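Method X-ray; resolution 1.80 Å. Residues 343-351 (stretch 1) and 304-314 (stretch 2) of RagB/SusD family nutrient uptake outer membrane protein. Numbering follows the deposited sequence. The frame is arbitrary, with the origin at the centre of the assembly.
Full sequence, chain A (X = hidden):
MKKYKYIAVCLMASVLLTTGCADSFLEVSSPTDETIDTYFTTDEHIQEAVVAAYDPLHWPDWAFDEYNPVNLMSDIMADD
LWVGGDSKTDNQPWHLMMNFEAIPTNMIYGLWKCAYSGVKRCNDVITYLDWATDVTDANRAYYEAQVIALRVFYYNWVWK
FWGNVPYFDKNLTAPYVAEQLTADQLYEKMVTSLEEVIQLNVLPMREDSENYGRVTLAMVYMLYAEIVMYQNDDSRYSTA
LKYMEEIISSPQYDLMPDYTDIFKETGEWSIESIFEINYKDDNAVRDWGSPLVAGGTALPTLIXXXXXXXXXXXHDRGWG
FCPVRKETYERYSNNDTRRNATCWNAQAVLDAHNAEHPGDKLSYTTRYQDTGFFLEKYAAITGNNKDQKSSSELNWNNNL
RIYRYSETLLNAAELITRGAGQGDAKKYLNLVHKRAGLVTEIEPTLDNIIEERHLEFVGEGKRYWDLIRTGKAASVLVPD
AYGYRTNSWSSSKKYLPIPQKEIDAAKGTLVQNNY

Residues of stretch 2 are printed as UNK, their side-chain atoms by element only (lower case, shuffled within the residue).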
ATOM      1  N   CYS A 343     -13.625   9.916  -3.720  1.00 14.49           N
ATOM      2  CA  CYS A 343     -14.282   9.832  -5.056  1.00 14.99           C
ATOM      3  C   CYS A 343     -14.353  11.245  -5.635  1.00 16.47           C
ATOM      4  O   CYS A 343     -15.165  12.025  -5.178  1.00 18.38           O
ATOM      5  CB  CYS A 343     -15.691   9.268  -4.928  1.00 15.64           C
ATOM      6  SG  CYS A 343     -15.856   7.771  -3.937  1.00 18.24           S
ATOM      7  N   TRP A 344     -13.506  11.571  -6.605  1.00 17.31           N
ATOM      8  CA  TRP A 344     -13.498  12.894  -7.259  1.00 17.78           C
ATOM      9  C   TRP A 344     -14.398  12.756  -8.482  1.00 18.66           C
ATOM     10  O   TRP A 344     -14.125  11.906  -9.320  1.00 16.61           O
ATOM     11  CB  TRP A 344     -12.084  13.362  -7.605  1.00 19.14           C
ATOM     12  CG  TRP A 344     -12.083  14.582  -8.465  1.00 19.74           C
ATOM     13  CD1 TRP A 344     -12.653  15.793  -8.182  1.00 21.66           C
ATOM     14  CD2 TRP A 344     -11.490  14.713  -9.761  1.00 19.30           C
ATOM     15  NE1 TRP A 344     -12.435  16.676  -9.209  1.00 22.82           N
ATOM     16  CE2 TRP A 344     -11.702  16.042 -10.184  1.00 18.07           C
ATOM     17  CE3 TRP A 344     -10.727  13.867 -10.570  1.00 19.44           C
ATOM     18  CZ2 TRP A 344     -11.298  16.497 -11.434  1.00 18.39           C
ATOM     19  CZ3 TRP A 344     -10.270  14.344 -11.780  1.00 19.86           C
ATOM     20  CH2 TRP A 344     -10.554  15.639 -12.209  1.00 17.28           C
ATOM     21  N   ASN A 345     -15.518  13.480  -8.490  1.00 18.54           N
ATOM     22  CA  ASN A 345     -16.517  13.432  -9.581  1.00 20.01           C
ATOM     23  C   ASN A 345     -16.039  14.338 -10.714  1.00 22.20           C
ATOM     24  O   ASN A 345     -16.541  15.509 -10.871  1.00 20.73           O
ATOM     25  CB  ASN A 345     -17.901  13.807  -9.040  1.00 24.22           C
ATOM     26  CG  ASN A 345     -19.017  13.400  -9.974  1.00 24.09           C
ATOM     27  OD1 ASN A 345     -18.785  13.125 -11.147  1.00 23.30           O
ATOM     28  ND2 ASN A 345     -20.227  13.321  -9.428  1.00 26.47           N
ATOM     29  N   ALA A 346     -15.108  13.832 -11.509  1.00 21.14           N
ATOM     30  CA  ALA A 346     -14.515  14.546 -12.646  1.00 18.90           C
ATOM     31  C   ALA A 346     -15.618  14.976 -13.603  1.00 20.55           C
ATOM     32  O   ALA A 346     -15.525  16.113 -14.132  1.00 20.66           O
ATOM     33  CB  ALA A 346     -13.525  13.669 -13.361  1.00 18.31           C
ATOM     34  N   GLN A 347     -16.569  14.085 -13.906  1.00 19.47           N
ATOM     35  CA  GLN A 347     -17.605  14.418 -14.920  1.00 20.76           C
ATOM     36  C   GLN A 347     -18.496  15.545 -14.393  1.00 21.12           C
ATOM     37  O   GLN A 347     -18.774  16.461 -15.174  1.00 23.99           O
ATOM     38  CB  GLN A 347     -18.467  13.229 -15.336  1.00 22.20           C
ATOM     39  CG  GLN A 347     -19.345  13.536 -16.546  1.00 24.99           C
ATOM     40  CD  GLN A 347     -18.535  14.012 -17.736  1.00 26.67           C
ATOM     41  OE1 GLN A 347     -17.573  13.365 -18.149  1.00 25.25           O
ATOM     42  NE2 GLN A 347     -18.945  15.138 -18.295  1.00 26.66           N
ATOM     43  N   ALA A 348     -18.892  15.510 -13.118  1.00 23.34           N
ATOM     44  CA  ALA A 348     -19.748  16.568 -12.516  1.00 24.01           C
ATOM     45  C   ALA A 348     -19.043  17.916 -12.641  1.00 25.81           C
ATOM     46  O   ALA A 348     -19.713  18.954 -12.914  1.00 26.02           O
ATOM     47  CB  ALA A 348     -20.081  16.234 -11.082  1.00 27.25           C
ATOM     48  N   VAL A 349     -17.720  17.935 -12.481  1.00 23.35           N
ATOM     49  CA  VAL A 349     -16.902  19.178 -12.590  1.00 25.88           C
ATOM     50  C   VAL A 349     -17.065  19.772 -14.000  1.00 28.53           C
ATOM     51  O   VAL A 349     -17.328  20.994 -14.138  1.00 24.85           O
ATOM     52  CB  VAL A 349     -15.430  18.881 -12.252  1.00 25.42           C
ATOM     53  CG1 VAL A 349     -14.509  19.991 -12.704  1.00 27.52           C
ATOM     54  CG2 VAL A 349     -15.258  18.569 -10.767  1.00 27.36           C
ATOM     55  N   LEU A 350     -16.939  18.945 -15.027  1.00 24.67           N
ATOM     56  CA  LEU A 350     -17.087  19.453 -16.403  1.00 26.83           C
ATOM     57  C   LEU A 350     -18.554  19.827 -16.691  1.00 28.25           C
ATOM     58  O   LEU A 350     -18.750  20.801 -17.417  1.00 30.63           O
ATOM     59  CB  LEU A 350     -16.544  18.410 -17.380  1.00 25.44           C
ATOM     60  CG  LEU A 350     -15.050  18.085 -17.256  1.00 23.56           C
ATOM     61  CD1 LEU A 350     -14.578  17.277 -18.451  1.00 24.44           C
ATOM     62  CD2 LEU A 350     -14.181  19.321 -17.127  1.00 22.79           C
ATOM     63  N   ASP A 351     -19.534  19.052 -16.225  1.00 28.09           N
ATOM     64  CA  ASP A 351     -20.982  19.324 -16.419  1.00 30.91           C
ATOM     65  C   ASP A 351     -21.250  20.724 -15.868  1.00 34.71           C
ATOM     66  O   ASP A 351     -21.907  21.518 -16.569  1.00 35.51           O
ATOM     67  CB  ASP A 351     -21.900  18.311 -15.719  1.00 28.65           C
ATOM     68  CG  ASP A 351     -21.843  16.899 -16.269  1.00 31.72           C
ATOM     69  OD1 ASP A 351     -21.351  16.735 -17.389  1.00 32.70           O
ATOM     70  OD2 ASP A 351     -22.291  15.963 -15.563  1.00 31.78           O
ATOM     71  N   UNK A 304      -5.430   9.074 -13.146  1.00 14.09           N
ATOM     72  CA  UNK A 304      -6.128  10.347 -13.446  1.00 14.34           C
ATOM     73  C   UNK A 304      -6.763  10.289 -14.827  1.00 15.81           C
ATOM     74  O   UNK A 304      -6.417   9.431 -15.648  1.00 15.81           O
ATOM     75  c   UNK A 304      -5.160  11.451 -13.243  1.00 15.43           C
ATOM     76  o   UNK A 304      -4.764  11.448 -11.862  1.00 15.59           O
ATOM     77  N   UNK A 305      -7.763  11.142 -15.090  1.00 15.44           N
ATOM     78  CA  UNK A 305      -8.603  11.010 -16.280  1.00 17.16           C
ATOM     79  C   UNK A 305      -7.767  11.277 -17.538  1.00 17.44           C
ATOM     80  O   UNK A 305      -6.925  12.143 -17.597  1.00 17.59           O
ATOM     81  c   UNK A 305      -9.700  12.058 -16.171  1.00 15.92           C
ATOM     82  c   UNK A 305      -9.561  12.624 -14.781  1.00 17.53           C
ATOM     83  c   UNK A 305      -8.188  12.261 -14.239  1.00 16.09           C
ATOM     84  N   UNK A 306      -8.027  10.466 -18.554  1.00 18.23           N
ATOM     85  CA  UNK A 306      -7.320  10.534 -19.845  1.00 16.53           C
ATOM     86  C   UNK A 306      -7.721  11.820 -20.580  1.00 16.79           C
ATOM     87  O   UNK A 306      -8.951  12.093 -20.771  1.00 16.44           O
ATOM     88  c   UNK A 306      -7.292   8.806 -23.095  1.00 18.21           C
ATOM     89  c   UNK A 306      -6.483   8.495 -24.168  1.00 18.07           C
ATOM     90  c   UNK A 306      -5.125   8.367 -23.990  1.00 19.37           C
ATOM     91  c   UNK A 306      -7.654   9.270 -20.638  1.00 19.03           C
ATOM     92  c   UNK A 306      -5.386   8.892 -21.673  1.00 18.64           C
ATOM     93  c   UNK A 306      -4.558   8.592 -22.746  1.00 18.88           C
ATOM     94  o   UNK A 306      -4.316   8.063 -25.035  1.00 19.75           O
ATOM     95  c   UNK A 306      -6.749   9.005 -21.822  1.00 18.43           C
ATOM     96  N   UNK A 307      -6.704  12.595 -20.957  1.00 15.06           N
ATOM     97  CA  UNK A 307      -6.811  13.876 -21.709  1.00 15.78           C
ATOM     98  C   UNK A 307      -7.794  14.805 -20.981  1.00 18.35           C
ATOM     99  O   UNK A 307      -8.603  15.529 -21.625  1.00 18.23           O
ATOM    100  c   UNK A 307      -6.463  12.388 -23.717  1.00 19.70           C
ATOM    101  c   UNK A 307      -6.779  12.095 -25.174  1.00 20.82           C
ATOM    102  c   UNK A 307      -6.759  14.897 -23.973  1.00 17.64           C
ATOM    103  c   UNK A 307      -7.144  13.661 -23.183  1.00 17.51           C
ATOM    104  N   UNK A 308      -7.708  14.794 -19.650  1.00 16.64           N
ATOM    105  CA  UNK A 308      -8.304  15.873 -18.813  1.00 17.02           C
ATOM    106  C   UNK A 308      -7.697  17.209 -19.232  1.00 17.37           C
ATOM    107  O   UNK A 308      -6.498  17.302 -19.483  1.00 17.17           O
ATOM    108  n   UNK A 308      -8.799  18.366 -15.044  1.00 18.55           N
ATOM    109  c   UNK A 308     -12.314  16.361 -15.603  1.00 19.30           C
ATOM    110  c   UNK A 308      -8.045  15.586 -17.333  1.00 17.16           C
ATOM    111  c   UNK A 308     -11.255  18.252 -14.551  1.00 17.24           C
ATOM    112  c   UNK A 308      -8.618  16.622 -16.424  1.00 18.47           C
ATOM    113  c   UNK A 308     -11.137  15.976 -16.204  1.00 16.69           C
ATOM    114  c   UNK A 308      -9.986  16.738 -16.009  1.00 17.68           C
ATOM    115  c   UNK A 308      -7.945  17.652 -15.845  1.00 18.07           C
ATOM    116  c   UNK A 308     -12.375  17.511 -14.816  1.00 18.30           C
ATOM    117  c   UNK A 308     -10.058  17.856 -15.143  1.00 17.40           C
ATOM    118  N   UNK A 309      -8.503  18.289 -19.316  1.00 18.98           N
ATOM    119  CA  UNK A 309      -7.927  19.629 -19.474  1.00 19.97           C
ATOM    120  C   UNK A 309      -7.166  20.092 -18.205  1.00 21.38           C
ATOM    121  O   UNK A 309      -7.777  20.619 -17.291  1.00 21.54           O
ATOM    122  c   UNK A 309     -10.313  19.733 -19.095  1.00 21.13           C
ATOM    123  c   UNK A 309      -9.176  20.450 -19.805  1.00 21.79           C
ATOM    124  c   UNK A 309      -9.976  18.265 -19.277  1.00 19.69           C
ATOM    125  N   UNK A 310      -5.855  19.891 -18.220  1.00 21.36           N
ATOM    126  CA  UNK A 310      -4.883  20.252 -17.158  1.00 22.25           C
ATOM    127  C   UNK A 310      -5.238  21.627 -16.549  1.00 24.14           C
ATOM    128  O   UNK A 310      -5.374  22.637 -17.295  1.00 21.84           O
ATOM    129  o   UNK A 310      -3.526  17.865 -17.338  1.00 20.91           O
ATOM    130  c   UNK A 310      -2.850  18.838 -17.679  1.00 24.06           C
ATOM    131  c   UNK A 310      -3.457  20.215 -17.692  1.00 24.59           C
ATOM    132  n   UNK A 310      -1.585  18.763 -18.055  1.00 23.76           N
ATOM    133  N   UNK A 311      -5.375  21.651 -15.234  1.00 23.65           N
ATOM    134  CA  UNK A 311      -5.629  22.869 -14.437  1.00 23.64           C
ATOM    135  C   UNK A 311      -7.089  23.074 -14.131  1.00 23.55           C
ATOM    136  O   UNK A 311      -7.374  23.799 -13.139  1.00 22.87           O
ATOM    137  N   UNK A 312      -8.013  22.486 -14.906  1.00 22.60           N
ATOM    138  CA  UNK A 312      -9.463  22.541 -14.617  1.00 22.86           C
ATOM    139  C   UNK A 312      -9.723  21.890 -13.245  1.00 24.00           C
ATOM    140  O   UNK A 312      -9.317  20.703 -13.038  1.00 20.11           O
ATOM    141  c   UNK A 312     -10.291  21.942 -15.759  1.00 24.60           C
ATOM    142  o   UNK A 312     -10.009  22.680 -16.951  1.00 25.23           O
ATOM    143  c   UNK A 312     -11.778  22.001 -15.518  1.00 26.50           C
ATOM    144  N   UNK A 313     -10.288  22.643 -12.299  1.00 21.03           N
ATOM    145  CA  UNK A 313     -10.494  22.172 -10.902  1.00 21.60           C
ATOM    146  C   UNK A 313      -9.143  21.760 -10.288  1.00 20.39           C
ATOM    147  O   UNK A 313      -9.145  20.972  -9.306  1.00 18.55           O
ATOM    148  c   UNK A 313     -12.114  20.783  -9.476  1.00 26.70           C
ATOM    149  o   UNK A 313     -12.334  19.600  -9.092  1.00 23.33           O
ATOM    150  o   UNK A 313     -12.297  21.767  -8.752  1.00 24.82           O
ATOM    151  c   UNK A 313     -11.529  21.027 -10.862  1.00 22.58           C
ATOM    152  N   UNK A 314      -8.015  22.342 -10.743  1.00 20.88           N
ATOM    153  CA  UNK A 314      -6.672  22.094 -10.176  1.00 21.22           C
ATOM    154  C   UNK A 314      -6.371  20.595 -10.200  1.00 20.83           C
ATOM    155  O   UNK A 314      -5.628  20.138  -9.363  1.00 17.30           O
ATOM    156  o   UNK A 314      -6.971  24.774  -7.835  1.00 43.13           O
ATOM    157  c   UNK A 314      -6.442  24.150  -8.742  1.00 31.73           C
ATOM    158  c   UNK A 314      -6.527  22.633  -8.754  1.00 27.89           C
ATOM    159  n   UNK A 314      -5.737  24.734  -9.694  1.00 34.67           N
TER

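Position 304 carries one carbon followed by one oxygen, with no fork; its CB comes no nearer than 6.1 Å to CZ3 of Trp 344, so the side chain makes no contact with stretch 1. A lone hydroxymethyl is serine: Ser 304, chi1 m, its hydroxyl hydrogen-bonded elsewhere in the structure.

At position 305 three carbons close a ring onto the backbone N, and a ring carbon packs against the Trp 344 indole edge and CB of Ala 346. The closed ring defines proline. In Pro 305, CG lies 3.5 Å from CZ3 of Trp 344, near the plane of that indole, and 4.3 Å from CB of Ala 346.

Position 306 has one carbon, then a six-carbon ring bearing an oxygen, and its side chain stays out of reach of stretch 1. This is Tyr 306, which touches a crystal neighbour.

Position 307 has four carbons, forked at the first, with one arm two carbons long, and is exposed without contact to stretch 1. That beta-branched pattern is Ile 307; its phi/psi of 53/40 suits the third place of a type II turn.

Position 308 shows one carbon, then fused five- and six-membered rings holding eight carbons and one nitrogen, which pack against Trp 344, Ala 346, Val 349 and Leu 350. Only an indole fits, so this is Trp 308. It closes the turn begun at Pro 305, with a weak bond from Trp 308 N to Pro 305 O (3.4 Å). Its CH2 lies 3.9 Å from Val 349 CG1 and 3.4 Å from Leu 350 CD2, while its CZ3 is 3.7 Å from Ala 346 CB.

Position 309 again closes three carbons onto N, one of them near Leu 350: Pro 309. Its CG reaches Leu 350 CD2 at 4.4 Å, a marginal contact.

Position 310 has two carbons, the second carrying one oxygen and one nitrogen, remote from stretch 1. This carboxamide is Asn 310.

Position 311 has no side-chain atoms and is therefore Gly 311; its phi of 96° by itself favours glycine.

At position 312 one carbon carries an oxygen and a carbon, the latter facing Leu 350: the fork of Thr 312. The methyl CG2 lies 3.9 Å from Leu 350 CD2. Backbone N of Thr 312 donates to Pro 309 O at 3.0 Å, closing a second type II turn, and its O accepts from Trp 308 NE1 at 3.1 Å.

Position 313 has two carbons, the second bearing two oxygens, one of which faces the indole nitrogen of Trp 344: a carboxylate, Asp 313. Trp 344 NE1 donates to its OD2 at 2.9 Å with an N-H...O angle of 148°.

Position 314 repeats the carboxamide pattern, its end leading away from stretch 1, giving Asn 314.

The contact, burying 374 Å² in total, centres on two indoles. The edge of Trp 344 meets a face of Trp 308, with six-membered ring centroids 4.8 Å apart and planes at 70°; the closest atoms, both CZ2, are 3.6 Å apart. Ala 346, Val 349 and Leu 350 point toward stretch 2 from one side of the helix and pack around Trp 308, whereas Gln 347 points away. Each indole nitrogen has an acceptor: Asp 313 ties Trp 344 across the stretches, and the Thr 312 carbonyl holds Trp 308 within its own loop. Apolar packing is thus combined with a single cross-stretch hydrogen bond.

Stretch 2 (304-314) SPYIWPNGTDN
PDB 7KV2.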